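Local coordinates for protein PHOX (Pseudomonas fluorescens, PDB 4A9V) that probably hydrolyses phosphate monoesters as a PhoX-type alkaline phosphatase, a beta-propeller enzyme built around a cofactor of calcium ions and an oxo-bridged pair of irons, at residues 315-318 / 319-322; 432-436 / 437-441; 501-504 / 505-508. All coordinates share one frame; numbering follows the deposited sequence.

Three loops of this beta-propeller phosphatase, each joining neighbouring antiparallel strands, carry the local contacts described. They follow one another along the chain without overlap. Contact 1 lies between strands 296-303 and 322-329, and contact 2 between strands 428-434 and 443-451; all four strands belong to the same nine-stranded antiparallel sheet, and the two contact centres are about 22 Å apart. Contact 3 connects strands 489-493 and 510-514 of a separate four-stranded sheet. Its centre is about 45 Å from that of contact 1, across the centre of the chain, and about 37 Å from that of contact 2. No two of the contacts touch, so each works within its own loop.

Contact 1. Residues 315-318 / 319-322; sequences NRDI and LDHG. With EDO (1,2-ethanediol), chain H.
The carboxylates of D317 and D320 both stand anti to their own carbonyl carbon (chi1 -53° and -75°), and the turn of the backbone between them then brings OD1 of D317 to 4.2 Å from OD2 of D320, with the two carboxylate planes almost parallel. Two like charges this close would probably repel, and each has an opposite charge beside it. R316 grips D317 side-on: NE meets OD1 from above the carboxylate plane at 2.9 Å in a bond of 179°, while NH2 reaches OD2 on its syn side. D320 is held from outside the turn, by a salt bridge to R264 and a hydrogen bond from S152.

The backbone ties the two residues directly, D320 N to D317 O at 2.9 Å, with the donor well above the carbonyl plane. D317 O also lies 3.5 Å from CD2 of H321, whose ring has CB of D320 over one face, toward the rim. A water in the plane of that ring sits 2.7 Å from NE2 of H321 and gives a weak bond to OD2 of D317. On the apolar side, CG2 of I318 meets CG of L319 at 4.0 Å. An ethanediol, probably from the crystallisation liquor, is hydrogen-bonded to both N and O of G322.

The type I turn from N315 to I318 and the short 3-10 segment that starts at I318 form the end of the loop between strands 296-303 and 322-329. I318 packs on W186 and S303, L319 on F301, and H321 pairs through its backbone with R304, so that the chain enters strand 322-329 at G322 beside strand 296-303, its antiparallel neighbour.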
ATOM      1  N   ASN A 315      -9.178  18.565 -13.980  1.00 10.04           N
ATOM      2  CA  ASN A 315      -8.725  17.171 -14.061  1.00  9.38           C
ATOM      3  C   ASN A 315      -9.706  16.183 -13.442  1.00  8.97           C
ATOM      4  O   ASN A 315      -9.355  15.029 -13.199  1.00  9.18           O
ATOM      5  CB  ASN A 315      -7.371  17.033 -13.368  1.00  9.06           C
ATOM      6  CG  ASN A 315      -6.322  17.926 -13.985  1.00  9.01           C
ATOM      7  OD1 ASN A 315      -5.882  17.700 -15.112  1.00  9.26           O
ATOM      8  ND2 ASN A 315      -5.982  19.007 -13.288  1.00  8.86           N
ATOM      9  N   ARG A 316     -10.951  16.611 -13.253  1.00  9.14           N
ATOM     10  CA  ARG A 316     -11.946  15.793 -12.569  1.00 10.50           C
ATOM     11  C   ARG A 316     -11.967  14.357 -13.106  1.00  9.59           C
ATOM     12  O   ARG A 316     -12.111  13.405 -12.340  1.00 13.24           O
ATOM     13  CB  ARG A 316     -13.325  16.428 -12.725  1.00 12.86           C
ATOM     14  CG  ARG A 316     -14.424  15.732 -11.942  1.00 16.50           C
ATOM     15  CD  ARG A 316     -15.794  16.266 -12.329  1.00 23.63           C
ATOM     16  NE  ARG A 316     -16.162  15.843 -13.678  1.00 27.02           N
ATOM     17  CZ  ARG A 316     -17.000  16.505 -14.473  1.00 96.73           C
ATOM     18  NH1 ARG A 316     -17.726  17.504 -13.987  1.00 47.48           N
ATOM     19  NH2 ARG A 316     -17.250  16.047 -15.693  1.00141.01           N
ATOM     20  N   ASP A 317     -11.981  14.220 -14.426  1.00 10.05           N
ATOM     21  CA  ASP A 317     -12.188  12.922 -15.059  1.00 11.39           C
ATOM     22  C   ASP A 317     -10.912  12.292 -15.602  1.00  8.69           C
ATOM     23  O   ASP A 317     -10.983  11.360 -16.405  1.00  9.79           O
ATOM     24  CB  ASP A 317     -13.200  13.030 -16.214  1.00 14.82           C
ATOM     25  CG  ASP A 317     -14.500  13.691 -15.803  1.00 16.81           C
ATOM     26  OD1 ASP A 317     -14.977  13.429 -14.677  1.00 16.17           O
ATOM     27  OD2 ASP A 317     -15.104  14.383 -16.656  1.00 21.99           O
ATOM     28  N   ILE A 318      -9.750  12.830 -15.246  1.00  7.68           N
ATOM     29  CA  ILE A 318      -8.526  12.439 -15.931  1.00  7.52           C
ATOM     30  C   ILE A 318      -8.260  10.931 -15.793  1.00  6.75           C
ATOM     31  O   ILE A 318      -7.792  10.291 -16.732  1.00  8.24           O
ATOM     32  CB  ILE A 318      -7.312  13.283 -15.478  1.00  7.54           C
ATOM     33  CG1 ILE A 318      -6.130  13.077 -16.424  1.00  8.19           C
ATOM     34  CG2 ILE A 318      -6.925  13.003 -14.032  1.00  7.61           C
ATOM     35  CD1 ILE A 318      -4.953  13.983 -16.133  1.00  9.23           C
ATOM     36  N   LEU A 319      -8.595  10.353 -14.642  1.00  6.89           N
ATOM     37  CA  LEU A 319      -8.336   8.935 -14.415  1.00  7.16           C
ATOM     38  C   LEU A 319      -9.450   8.024 -14.925  1.00  7.27           C
ATOM     39  O   LEU A 319      -9.392   6.815 -14.711  1.00  8.39           O
ATOM     40  CB  LEU A 319      -8.075   8.667 -12.935  1.00  7.58           C
ATOM     41  CG  LEU A 319      -6.859   9.385 -12.334  1.00  7.74           C
ATOM     42  CD1 LEU A 319      -6.687   8.990 -10.874  1.00  8.92           C
ATOM     43  CD2 LEU A 319      -5.593   9.108 -13.134  1.00  8.29           C
ATOM     44  N   ASP A 320     -10.403   8.583 -15.678  1.00  7.59           N
ATOM     45  CA  ASP A 320     -11.455   7.785 -16.302  1.00  7.73           C
ATOM     46  C   ASP A 320     -11.153   7.382 -17.744  1.00  7.73           C
ATOM     47  O   ASP A 320     -11.898   6.587 -18.321  1.00  8.85           O
ATOM     48  CB  ASP A 320     -12.800   8.516 -16.268  1.00  8.66           C
ATOM     49  CG  ASP A 320     -13.443   8.513 -14.893  1.00  9.47           C
ATOM     50  OD1 ASP A 320     -13.050   7.712 -14.014  1.00 10.19           O
ATOM     51  OD2 ASP A 320     -14.416   9.274 -14.728  1.00 11.47           O
ATOM     52  N   HIS A 321     -10.104   7.949 -18.332  1.00  8.00           N
ATOM     53  CA  HIS A 321      -9.823   7.744 -19.751  1.00  8.57           C
ATOM     54  C   HIS A 321      -8.352   7.557 -19.915  1.00  7.72           C
ATOM     55  O   HIS A 321      -7.560   8.330 -19.380  1.00  8.16           O
ATOM     56  CB  HIS A 321     -10.282   8.952 -20.570  1.00  9.32           C
ATOM     57  CG  HIS A 321     -11.714   9.341 -20.332  1.00 10.80           C
ATOM     58  ND1 HIS A 321     -12.745   8.647 -20.849  1.00 12.13           N
ATOM     59  CD2 HIS A 321     -12.265  10.316 -19.511  1.00 11.77           C
ATOM     60  CE1 HIS A 321     -13.901   9.181 -20.415  1.00 13.75           C
ATOM     61  NE2 HIS A 321     -13.606  10.191 -19.583  1.00 14.48           N
ATOM     62  N   GLY A 322      -7.974   6.543 -20.683  1.00  8.99           N
ATOM     63  CA  GLY A 322      -6.574   6.237 -20.921  1.00  9.21           C
ATOM     64  C   GLY A 322      -6.386   4.767 -21.202  1.00  9.46           C
ATOM     65  O   GLY A 322      -7.256   4.128 -21.786  1.00 11.73           O
TER
HETATM   66  C1  EDO H 901     -10.256   3.914 -20.643  1.00 13.33           C
HETATM   67  O1  EDO H 901     -10.212   4.911 -21.683  1.00 12.33           O
HETATM   68  C2  EDO H 901     -10.252   2.523 -21.269  1.00 13.49           C
HETATM   69  O2  EDO H 901     -10.262   1.498 -20.263  1.00 13.54           O
HETATM   70  O   HOH W   1      -9.742  11.568 -12.179  1.00  9.77           O
HETATM   71  O   HOH W   2     -15.544  11.873 -18.596  1.00 37.43           O

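Contact 2. Residues 432-436 / 437-441; sequences WRTDR and DDHAS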
ATOM      1  N   TRP A 432      13.442   0.145 -12.715  1.00  7.00           N
ATOM      2  CA  TRP A 432      13.482   0.321 -14.159  1.00  7.57           C
ATOM      3  C   TRP A 432      13.640   1.759 -14.552  1.00  7.10           C
ATOM      4  O   TRP A 432      13.286   2.689 -13.820  1.00  7.60           O
ATOM      5  CB  TRP A 432      12.295  -0.326 -14.892  1.00  7.69           C
ATOM      6  CG  TRP A 432      10.926   0.184 -14.519  1.00  8.21           C
ATOM      7  CD1 TRP A 432      10.184   1.189 -15.128  1.00  9.69           C
ATOM      8  CD2 TRP A 432      10.027  -0.404 -13.533  1.00  8.06           C
ATOM      9  NE1 TRP A 432       8.926   1.262 -14.584  1.00  9.47           N
ATOM     10  CE2 TRP A 432       8.770   0.325 -13.620  1.00  8.36           C
ATOM     11  CE3 TRP A 432      10.132  -1.451 -12.646  1.00  8.27           C
ATOM     12  CZ2 TRP A 432       7.676  -0.003 -12.828  1.00 10.28           C
ATOM     13  CZ3 TRP A 432       9.041  -1.760 -11.838  1.00  9.26           C
ATOM     14  CH2 TRP A 432       7.852  -1.035 -11.907  1.00  9.93           C
ATOM     15  N   ARG A 433      14.218   1.934 -15.732  1.00  6.77           N
ATOM     16  CA  ARG A 433      14.412   3.232 -16.362  1.00  7.29           C
ATOM     17  C   ARG A 433      13.680   3.242 -17.699  1.00  7.15           C
ATOM     18  O   ARG A 433      14.015   2.493 -18.624  1.00  7.18           O
ATOM     19  CB  ARG A 433      15.890   3.511 -16.580  1.00  7.78           C
ATOM     20  CG  ARG A 433      16.142   4.869 -17.206  1.00  7.83           C
ATOM     21  CD  ARG A 433      17.619   5.145 -17.336  1.00  8.47           C
ATOM     22  NE  ARG A 433      17.856   6.472 -17.877  1.00  9.10           N
ATOM     23  CZ  ARG A 433      19.058   7.007 -18.040  1.00  9.64           C
ATOM     24  NH1 ARG A 433      20.141   6.329 -17.690  1.00 10.67           N
ATOM     25  NH2 ARG A 433      19.166   8.242 -18.495  1.00  9.88           N
ATOM     26  N   THR A 434      12.612   4.020 -17.756  1.00  7.50           N
ATOM     27  CA  THR A 434      11.783   4.098 -18.940  1.00  6.99           C
ATOM     28  C   THR A 434      12.579   4.670 -20.119  1.00  7.68           C
ATOM     29  O   THR A 434      13.407   5.568 -19.953  1.00  7.98           O
ATOM     30  CB  THR A 434      10.522   4.933 -18.631  1.00  7.87           C
ATOM     31  OG1 THR A 434       9.534   4.728 -19.647  1.00  8.53           O
ATOM     32  CG2 THR A 434      10.845   6.412 -18.475  1.00  8.02           C
ATOM     33  N   ASP A 435      12.357   4.126 -21.313  1.00  7.91           N
ATOM     34  CA  ASP A 435      13.157   4.531 -22.462  1.00  7.74           C
ATOM     35  C   ASP A 435      13.026   6.032 -22.713  1.00  7.60           C
ATOM     36  O   ASP A 435      11.940   6.614 -22.583  1.00  8.29           O
ATOM     37  CB  ASP A 435      12.766   3.743 -23.713  1.00  8.56           C
ATOM     38  CG  ASP A 435      13.721   3.973 -24.873  1.00  9.93           C
ATOM     39  OD1 ASP A 435      14.950   3.914 -24.663  1.00 10.07           O
ATOM     40  OD2 ASP A 435      13.242   4.177 -26.011  1.00 13.23           O
ATOM     41  N   ARG A 436      14.152   6.634 -23.079  1.00  8.20           N
ATOM     42  CA  ARG A 436      14.243   8.067 -23.339  0.50  8.13           C
ATOM     43  C   ARG A 436      13.922   8.911 -22.109  1.00  8.54           C
ATOM     44  O   ARG A 436      13.798  10.132 -22.213  1.00 10.48           O
ATOM     45  CB  ARG A 436      13.351   8.465 -24.524  0.50 12.26           C
ATOM     46  CG  ARG A 436      13.524   7.572 -25.746  0.50 12.78           C
ATOM     47  CD  ARG A 436      12.582   7.956 -26.882  0.50 20.32           C
ATOM     48  NE  ARG A 436      11.174   7.914 -26.488  0.50 40.29           N
ATOM     49  CZ  ARG A 436      10.389   6.835 -26.580  0.50 65.01           C
ATOM     50  NH1 ARG A 436      10.921   5.611 -26.586  0.50 62.82           N
ATOM     51  NH2 ARG A 436       9.080   6.968 -26.409  0.50100.63           N
ATOM     52  N   ASP A 437      13.878   8.277 -20.939  1.00  8.51           N
ATOM     53  CA  ASP A 437      13.399   8.941 -19.721  1.00  9.07           C
ATOM     54  C   ASP A 437      12.014   9.567 -19.906  1.00  8.69           C
ATOM     55  O   ASP A 437      11.628  10.471 -19.167  1.00  9.83           O
ATOM     56  CB  ASP A 437      14.421   9.960 -19.209  1.00  9.44           C
ATOM     57  CG  ASP A 437      15.737   9.308 -18.820  1.00  9.18           C
ATOM     58  OD1 ASP A 437      15.700   8.337 -18.036  1.00 10.34           O
ATOM     59  OD2 ASP A 437      16.789   9.713 -19.365  1.00 11.74           O
ATOM     60  N   ASP A 438      11.233   8.996 -20.823  1.00  8.29           N
ATOM     61  CA  ASP A 438       9.844   9.397 -21.037  1.00  8.44           C
ATOM     62  C   ASP A 438       8.932   8.296 -20.521  1.00  7.93           C
ATOM     63  O   ASP A 438       8.997   7.159 -20.990  1.00  8.51           O
ATOM     64  CB  ASP A 438       9.593   9.614 -22.534  1.00  9.08           C
ATOM     65  CG  ASP A 438       8.220  10.181 -22.826  1.00 11.10           C
ATOM     66  OD1 ASP A 438       7.385  10.289 -21.895  1.00 10.02           O
ATOM     67  OD2 ASP A 438       7.958  10.490 -24.004  1.00 12.78           O
ATOM     68  N   HIS A 439       8.104   8.625 -19.537  1.00  7.83           N
ATOM     69  CA  HIS A 439       7.174   7.648 -18.984  1.00  7.85           C
ATOM     70  C   HIS A 439       6.093   7.227 -19.944  1.00  7.96           C
ATOM     71  O   HIS A 439       5.393   6.243 -19.689  1.00  8.59           O
ATOM     72  CB  HIS A 439       6.567   8.151 -17.680  1.00  8.19           C
ATOM     73  CG  HIS A 439       7.552   8.205 -16.546  1.00  7.47           C
ATOM     74  ND1 HIS A 439       7.946   7.099 -15.868  1.00  8.25           N
ATOM     75  CD2 HIS A 439       8.270   9.269 -16.025  1.00  9.39           C
ATOM     76  CE1 HIS A 439       8.875   7.450 -14.962  1.00  8.47           C
ATOM     77  NE2 HIS A 439       9.066   8.778 -15.054  1.00  9.80           N
ATOM     78  N   ALA A 440       6.012   7.866 -21.110  1.00  8.33           N
ATOM     79  CA  ALA A 440       5.146   7.366 -22.176  1.00  8.93           C
ATOM     80  C   ALA A 440       5.689   6.107 -22.853  1.00  8.48           C
ATOM     81  O   ALA A 440       4.961   5.456 -23.597  1.00  9.87           O
ATOM     82  CB  ALA A 440       4.895   8.447 -23.219  1.00 10.91           C
ATOM     83  N   SER A 441       6.988   5.853 -22.738  1.00  8.41           N
ATOM     84  CA  SER A 441       7.598   4.755 -23.477  1.00  8.23           C
ATOM     85  C   SER A 441       7.013   3.406 -23.084  1.00  8.53           C
ATOM     86  O   SER A 441       6.638   3.179 -21.931  1.00  9.45           O
ATOM     87  CB  SER A 441       9.107   4.741 -23.265  1.00  9.41           C
ATOM     88  OG  SER A 441       9.670   5.916 -23.805  1.00 10.01           O
TER
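R433 and D437 carry the charged part of this contact. The arginine chain runs fully extended, with CG anti to the backbone N (chi1 -179°), and lays its guanidinium edge along the carboxylate: NE bonds to OD1 of D437 at 2.9 Å and NH2 to OD2, both through syn lone pairs. The second bond is nearly straight, at 173°, and the two flat groups are close to coplanar, the classic side-on bidentate salt bridge. With a leucine at D437 both guanidinium bonds would be lost, and R433 would probably be left without its local counter-charge and freer to turn.

Hydroxyl-to-carbonyl bonds form the second group. OG1 of T434 donates to D438 O at 2.8 Å, and OG of S441 donates to D435 O at 2.7 Å. Each of these oxygens is shared with a backbone NH arriving from the opposite face of the carbonyl plane: S441 N for D438 O, and D438 N, at 3.0 Å, for D435 O. A further backbone bond joins D437 N to T434 O. Within the following type I turn, D438 OD1 accepts from A440 N to make an Asx turn, and also from the backbone N of D281.

The apolar element is a CH-pi contact, CG2 of T434 lying over the face of the H439 ring, 4.1 Å from its centroid. Y288 engages ND1 of that histidine by a hydrogen bond.

Taken together, the chemistry is that of a compact loop between strands 428-434 and 443-451: R436 and D437 both adopt positive phi, two carbonyls each serve two donors, and hydroxyl and backbone donors together tie the chain back on itself, while the R433-D437 salt bridge joins strand end to loop at an exposed position.

Contact 3. Residues 501-504 / 505-508; sequences GDFA and GMGN
From F503 to M506 the backbone makes a type II beta turn, closed by a hydrogen bond from M506 N to F503 O at 3.0 Å and 159°. A504 and G505 occupy its two central positions. G505 has a positive phi, and a side chain there would clash with the carbonyl oxygen of A504. A504 N also bonds back to G501 O at 3.2 Å, so this bend overlaps the one before it at F503 and A504.

The turn places the side chains of F503 and M506 next to each other. M506 starts with CG anti to its carbonyl carbon (chi1 -69°) and then runs extended, which carries SD to the rim of the phenyl ring: 3.9 Å from CD1 of F503 and 5.3 Å from the ring centroid. The sulfur lies 84° off the ring normal, hence essentially in the ring plane. SD of M506 is also 3.9 Å from CA of F503. The ring's neighbour over one face is different: CB of D502 sits 3.8 Å above the centre of the F503 ring.

N454 bonds to the carbonyls of D502 and A504, and both F503 and M506 rest on N476. The arrangement is an edge-on Met-aromatic contact spanning a type II turn, in the loop between strands 489-493 and 510-514 of a four-stranded antiparallel propeller sheet; the F503 side chain is about 11 Å from that of the calcium ligand D494.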
ATOM      1  N   GLY A 501      16.577 -18.470  12.793  1.00 14.46           N
ATOM      2  CA  GLY A 501      16.634 -19.250  11.563  1.00 15.96           C
ATOM      3  C   GLY A 501      17.136 -18.427  10.393  1.00 12.93           C
ATOM      4  O   GLY A 501      18.198 -17.805  10.474  1.00 13.36           O
ATOM      5  N   ASP A 502      16.347 -18.369   9.323  1.00 12.83           N
ATOM      6  CA  ASP A 502      16.721 -17.591   8.139  1.00 11.49           C
ATOM      7  C   ASP A 502      16.830 -16.101   8.460  1.00 10.71           C
ATOM      8  O   ASP A 502      17.421 -15.339   7.699  1.00 10.37           O
ATOM      9  CB  ASP A 502      15.705 -17.782   7.008  1.00 12.61           C
ATOM     10  CG  ASP A 502      15.925 -19.056   6.215  1.00 13.84           C
ATOM     11  OD1 ASP A 502      17.010 -19.667   6.321  1.00 15.37           O
ATOM     12  OD2 ASP A 502      15.059 -19.365   5.370  1.00 15.83           O
ATOM     13  N   PHE A 503      16.258 -15.689   9.588  1.00 10.63           N
ATOM     14  CA  PHE A 503      16.131 -14.274   9.914  1.00 10.46           C
ATOM     15  C   PHE A 503      16.950 -13.919  11.152  1.00 10.60           C
ATOM     16  O   PHE A 503      16.843 -12.815  11.672  1.00 10.81           O
ATOM     17  CB  PHE A 503      14.656 -13.926  10.113  1.00 10.46           C
ATOM     18  CG  PHE A 503      13.777 -14.403   8.991  1.00 10.02           C
ATOM     19  CD1 PHE A 503      13.870 -13.812   7.741  1.00 10.38           C
ATOM     20  CD2 PHE A 503      13.056 -15.580   9.113  1.00 10.98           C
ATOM     21  CE1 PHE A 503      13.169 -14.323   6.664  1.00 10.80           C
ATOM     22  CE2 PHE A 503      12.349 -16.093   8.042  1.00 12.11           C
ATOM     23  CZ  PHE A 503      12.430 -15.481   6.805  1.00 11.85           C
ATOM     24  N   ALA A 504      17.862 -14.804  11.540  1.00 11.29           N
ATOM     25  CA  ALA A 504      18.715 -14.537  12.698  1.00 12.33           C
ATOM     26  C   ALA A 504      19.514 -13.263  12.467  1.00 10.81           C
ATOM     27  O   ALA A 504      20.234 -13.150  11.475  1.00 11.76           O
ATOM     28  CB  ALA A 504      19.645 -15.713  12.960  1.00 13.61           C
ATOM     29  N   GLY A 505      19.408 -12.326  13.404  1.00 10.71           N
ATOM     30  CA  GLY A 505      20.146 -11.076  13.323  1.00 10.72           C
ATOM     31  C   GLY A 505      19.379  -9.914  12.716  1.00 10.41           C
ATOM     32  O   GLY A 505      19.881  -8.794  12.687  1.00 12.40           O
ATOM     33  N   MET A 506      18.184 -10.173  12.196  1.00  9.88           N
ATOM     34  CA  MET A 506      17.414  -9.117  11.541  1.00  9.07           C
ATOM     35  C   MET A 506      16.502  -8.338  12.486  1.00  9.69           C
ATOM     36  O   MET A 506      16.090  -7.224  12.175  1.00 10.32           O
ATOM     37  CB  MET A 506      16.608  -9.697  10.388  1.00  9.41           C
ATOM     38  CG  MET A 506      17.507 -10.131   9.250  1.00  9.67           C
ATOM     39  SD  MET A 506      16.608 -10.972   7.939  1.00  9.71           S
ATOM     40  CE  MET A 506      17.891 -11.039   6.690  1.00  9.38           C
ATOM     41  N   GLY A 507      16.135  -8.941  13.612  1.00 10.46           N
ATOM     42  CA  GLY A 507      15.304  -8.256  14.597  1.00 10.83           C
ATOM     43  C   GLY A 507      13.908  -7.902  14.109  1.00  9.71           C
ATOM     44  O   GLY A 507      13.358  -8.544  13.213  1.00  9.73           O
ATOM     45  N   ASN A 508      13.360  -6.842  14.694  1.00  9.55           N
ATOM     46  CA  ASN A 508      12.013  -6.369  14.398  1.00  8.60           C
ATOM     47  C   ASN A 508      11.970  -5.703  13.024  1.00  8.11           C
ATOM     48  O   ASN A 508      13.013  -5.340  12.463  1.00  8.58           O
ATOM     49  CB  ASN A 508      11.578  -5.360  15.465  1.00  8.53           C
ATOM     50  CG  ASN A 508      11.282  -5.996  16.812  1.00 10.63           C
ATOM     51  OD1 ASN A 508      11.327  -7.215  16.983  1.00 12.36           O
ATOM     52  ND2 ASN A 508      10.963  -5.152  17.783  1.00 11.62           N
TER